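Long-range contact in ceramide very long chain fatty acid hydroxylase SCS7 (Saccharomyces cerevisiae, PDB 4ZR1), which hydroxylates the very long chain fatty acid of ceramides, probably at C-2 and at a dimetal centre in the endoplasmic reticulum membrane: residues Y250-L261 against T276-S285. Sequence-based numbering, arbitrary orientation.
Sequences YHLEHHYKNYQL and TYLGPDAPLS. With ZN (zinc ion), chain C; ZN (zinc ion), chain D.
Leu278 packs among Tyr250, Glu253 and Leu261, and this fit illustrates how a histidine-box helix of the fatty acid hydroxylase family can carry metal ligands on one side and be packed by a loop on another. On helix 242-256, His251 and His255 bind one zinc through NE2 and His254 binds the second, whereas Tyr250 and Glu253 meet the loop 276-285, which probably lies on the cytoplasmic side. Chi1 of Leu278 (-166°) turns CG away from the backbone N, and the branch beyond it sends CD2 to within 3.6 Å of Glu253 CB and CD1 to within 3.5 Å of Leu261 CB. The Tyr250 ring crosses Leu278 obliquely, its CE1 3.4 Å from Leu278 CB, while the Tyr277 ring lies nearly parallel but slid aside, the planes at 30° with little overlap. Tyr250 OH accepts a bent hydrogen bond from Leu278 N at 3.2 Å and also has Asp271 as a partner. An alanine at Tyr250 would take away this acceptor and the ring, and would probably leave Leu278 N without its mate, a gap beside Leu278 CB and the Tyr277 ring short of a neighbour. Farther along, the extended Lys257 chain crosses Leu284 at about a right angle, CG to CD2. Lys257 O takes a weak bond from Ser285 N. Asn258 uses both ends of its amide: OD1 accepts from Gln260 N in the carbonyl plane, forming an Asx turn, while ND2 donates to Pro283 O at 2.7 Å from above that carbonyl's plane. In the same segment, the His254 ring, bound to zinc with His150, His155, His174 and His178, is fixed in rotation by a nearly straight bond from ND1 to Leu261 O, 2.7 Å long and in the imidazole plane.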
# COMPACT_ATOMS: atom_id res chain seq x y z
N TYR A 250 -11.79 7.76 -4.74
CA TYR A 250 -12.11 6.70 -3.80
C TYR A 250 -10.89 6.28 -2.98
O TYR A 250 -10.94 6.18 -1.76
CB TYR A 250 -12.68 5.50 -4.55
CG TYR A 250 -13.16 4.38 -3.66
CD1 TYR A 250 -14.41 4.43 -3.07
CD2 TYR A 250 -12.36 3.26 -3.43
CE1 TYR A 250 -14.86 3.40 -2.27
CE2 TYR A 250 -12.80 2.23 -2.62
CZ TYR A 250 -14.05 2.30 -2.04
OH TYR A 250 -14.48 1.27 -1.24
N HIS A 251 -9.80 6.02 -3.68
CA HIS A 251 -8.60 5.57 -2.99
C HIS A 251 -7.98 6.67 -2.14
O HIS A 251 -7.51 6.42 -1.03
CB HIS A 251 -7.57 5.05 -3.99
CG HIS A 251 -6.27 4.68 -3.35
ND1 HIS A 251 -6.15 3.62 -2.48
CD2 HIS A 251 -5.05 5.27 -3.40
CE1 HIS A 251 -4.91 3.55 -2.04
NE2 HIS A 251 -4.22 4.54 -2.59
N LEU A 252 -7.97 7.89 -2.66
CA LEU A 252 -7.42 9.02 -1.93
C LEU A 252 -8.20 9.27 -0.64
O LEU A 252 -7.64 9.75 0.34
CB LEU A 252 -7.43 10.27 -2.81
CG LEU A 252 -6.09 10.70 -3.41
CD1 LEU A 252 -5.27 9.53 -3.87
CD2 LEU A 252 -6.32 11.64 -4.56
N GLU A 253 -9.49 8.94 -0.64
CA GLU A 253 -10.27 9.09 0.58
C GLU A 253 -9.88 8.03 1.61
O GLU A 253 -10.04 8.23 2.81
CB GLU A 253 -11.77 9.03 0.29
CG GLU A 253 -12.32 10.29 -0.34
CD GLU A 253 -13.82 10.23 -0.52
OE1 GLU A 253 -14.44 9.23 -0.07
OE2 GLU A 253 -14.38 11.17 -1.12
N HIS A 254 -9.37 6.90 1.12
CA HIS A 254 -8.84 5.89 2.02
C HIS A 254 -7.64 6.45 2.79
O HIS A 254 -7.36 6.07 3.92
CB HIS A 254 -8.44 4.64 1.25
CG HIS A 254 -7.59 3.69 2.04
ND1 HIS A 254 -8.12 2.75 2.89
CD2 HIS A 254 -6.24 3.57 2.12
CE1 HIS A 254 -7.13 2.08 3.46
NE2 HIS A 254 -5.99 2.55 3.01
N HIS A 255 -6.94 7.37 2.14
CA HIS A 255 -5.79 8.03 2.71
C HIS A 255 -6.18 9.23 3.59
O HIS A 255 -5.76 9.33 4.74
CB HIS A 255 -4.85 8.49 1.59
CG HIS A 255 -3.99 7.39 1.04
ND1 HIS A 255 -2.90 6.89 1.70
CD2 HIS A 255 -4.07 6.71 -0.13
CE1 HIS A 255 -2.34 5.93 0.98
NE2 HIS A 255 -3.04 5.80 -0.14
N TYR A 256 -6.98 10.14 3.05
CA TYR A 256 -7.21 11.43 3.70
C TYR A 256 -8.59 11.59 4.32
O TYR A 256 -9.02 12.72 4.56
CB TYR A 256 -6.98 12.56 2.70
CG TYR A 256 -5.66 12.49 1.98
CD1 TYR A 256 -4.50 13.03 2.54
CD2 TYR A 256 -5.56 11.90 0.73
CE1 TYR A 256 -3.29 12.97 1.88
CE2 TYR A 256 -4.36 11.84 0.06
CZ TYR A 256 -3.23 12.37 0.63
OH TYR A 256 -2.04 12.30 -0.05
N LYS A 257 -9.28 10.49 4.59
CA LYS A 257 -10.61 10.58 5.20
C LYS A 257 -10.92 9.40 6.13
O LYS A 257 -11.29 9.59 7.29
CB LYS A 257 -11.68 10.68 4.12
CG LYS A 257 -13.10 10.78 4.64
CD LYS A 257 -14.06 11.04 3.50
CE LYS A 257 -15.49 11.22 3.98
NZ LYS A 257 -16.40 11.51 2.83
N ASN A 258 -10.75 8.19 5.61
CA ASN A 258 -11.04 6.98 6.37
C ASN A 258 -10.24 5.78 5.87
O ASN A 258 -10.43 5.33 4.74
CB ASN A 258 -12.55 6.67 6.30
CG ASN A 258 -13.01 5.69 7.38
OD1 ASN A 258 -12.33 4.71 7.68
ND2 ASN A 258 -14.17 5.97 7.96
N TYR A 259 -9.34 5.26 6.71
CA TYR A 259 -8.54 4.09 6.36
C TYR A 259 -9.08 2.83 7.05
O TYR A 259 -8.37 1.82 7.15
CB TYR A 259 -7.06 4.30 6.71
CG TYR A 259 -6.73 4.52 8.18
CD1 TYR A 259 -6.84 5.78 8.75
CD2 TYR A 259 -6.28 3.48 8.97
CE1 TYR A 259 -6.53 5.99 10.09
CE2 TYR A 259 -5.96 3.68 10.31
CZ TYR A 259 -6.10 4.93 10.86
OH TYR A 259 -5.79 5.12 12.18
N GLN A 260 -10.32 2.89 7.53
CA GLN A 260 -11.02 1.69 7.99
C GLN A 260 -11.91 1.17 6.86
O GLN A 260 -12.57 0.14 7.00
CB GLN A 260 -11.84 1.98 9.25
CG GLN A 260 -11.03 2.01 10.52
CD GLN A 260 -10.26 3.31 10.69
OE1 GLN A 260 -10.80 4.40 10.53
NE2 GLN A 260 -8.97 3.18 10.98
N LEU A 261 -11.92 1.91 5.75
CA LEU A 261 -12.70 1.55 4.57
C LEU A 261 -11.88 1.75 3.29
O LEU A 261 -10.76 2.26 3.34
CB LEU A 261 -13.97 2.40 4.51
CG LEU A 261 -14.91 2.35 5.71
CD1 LEU A 261 -15.95 3.42 5.57
CD2 LEU A 261 -15.55 0.98 5.85
N THR A 276 -17.26 -2.83 3.26
CA THR A 276 -16.27 -1.86 3.68
C THR A 276 -16.21 -0.72 2.68
O THR A 276 -15.24 0.04 2.66
CB THR A 276 -14.86 -2.48 3.84
OG1 THR A 276 -14.49 -3.15 2.64
CG2 THR A 276 -14.82 -3.45 5.01
N TYR A 277 -17.24 -0.60 1.84
CA TYR A 277 -17.30 0.46 0.84
C TYR A 277 -17.09 1.83 1.49
O TYR A 277 -17.42 2.04 2.66
CB TYR A 277 -18.64 0.43 0.09
CG TYR A 277 -18.73 1.44 -1.04
CD1 TYR A 277 -17.97 1.28 -2.20
CD2 TYR A 277 -19.57 2.54 -0.96
CE1 TYR A 277 -18.04 2.19 -3.23
CE2 TYR A 277 -19.65 3.47 -1.99
CZ TYR A 277 -18.88 3.28 -3.13
OH TYR A 277 -18.94 4.18 -4.16
N LEU A 278 -16.51 2.76 0.73
CA LEU A 278 -16.25 4.10 1.24
C LEU A 278 -17.22 5.10 0.61
O LEU A 278 -16.87 5.82 -0.33
CB LEU A 278 -14.79 4.49 0.97
CG LEU A 278 -14.22 5.71 1.69
CD1 LEU A 278 -14.50 5.62 3.18
CD2 LEU A 278 -12.72 5.80 1.44
N GLY A 279 -18.44 5.14 1.13
CA GLY A 279 -19.49 5.98 0.57
C GLY A 279 -19.32 7.45 0.91
O GLY A 279 -18.37 7.81 1.61
N PRO A 280 -20.23 8.31 0.43
CA PRO A 280 -20.03 9.76 0.58
C PRO A 280 -20.34 10.38 1.96
O PRO A 280 -20.05 11.57 2.10
CB PRO A 280 -20.93 10.34 -0.52
CG PRO A 280 -21.98 9.30 -0.76
CD PRO A 280 -21.31 7.98 -0.52
N ASP A 281 -20.90 9.62 2.91
CA ASP A 281 -21.14 10.02 4.31
C ASP A 281 -20.43 9.06 5.28
O ASP A 281 -20.83 8.88 6.42
CB ASP A 281 -22.65 10.09 4.60
CG ASP A 281 -23.31 8.72 4.82
OD1 ASP A 281 -22.61 7.68 4.95
OD2 ASP A 281 -24.56 8.67 4.85
N ALA A 282 -19.40 8.40 4.78
CA ALA A 282 -18.48 7.68 5.65
C ALA A 282 -17.87 8.63 6.67
O ALA A 282 -17.60 9.77 6.34
CB ALA A 282 -17.41 7.00 4.81
N PRO A 283 -17.69 8.17 7.91
CA PRO A 283 -17.12 9.00 8.97
C PRO A 283 -15.64 9.26 8.75
O PRO A 283 -14.99 8.55 7.98
CB PRO A 283 -17.33 8.16 10.24
CG PRO A 283 -18.25 7.05 9.84
CD PRO A 283 -18.03 6.82 8.40
N LEU A 284 -15.10 10.26 9.43
CA LEU A 284 -13.65 10.45 9.47
C LEU A 284 -13.04 9.39 10.39
O LEU A 284 -13.74 8.78 11.21
CB LEU A 284 -13.29 11.86 9.95
CG LEU A 284 -13.88 13.04 9.18
CD1 LEU A 284 -13.42 14.36 9.79
CD2 LEU A 284 -13.51 12.97 7.72
N SER A 285 -11.73 9.17 10.27
CA SER A 285 -11.05 8.26 11.18
C SER A 285 -10.68 9.00 12.47
O SER A 285 -10.54 10.23 12.47
CB SER A 285 -9.82 7.65 10.51
OG SER A 285 -10.20 6.64 9.58
ZN ZN C . -2.21 4.74 -1.67
ZN ZN D . -4.12 1.51 3.27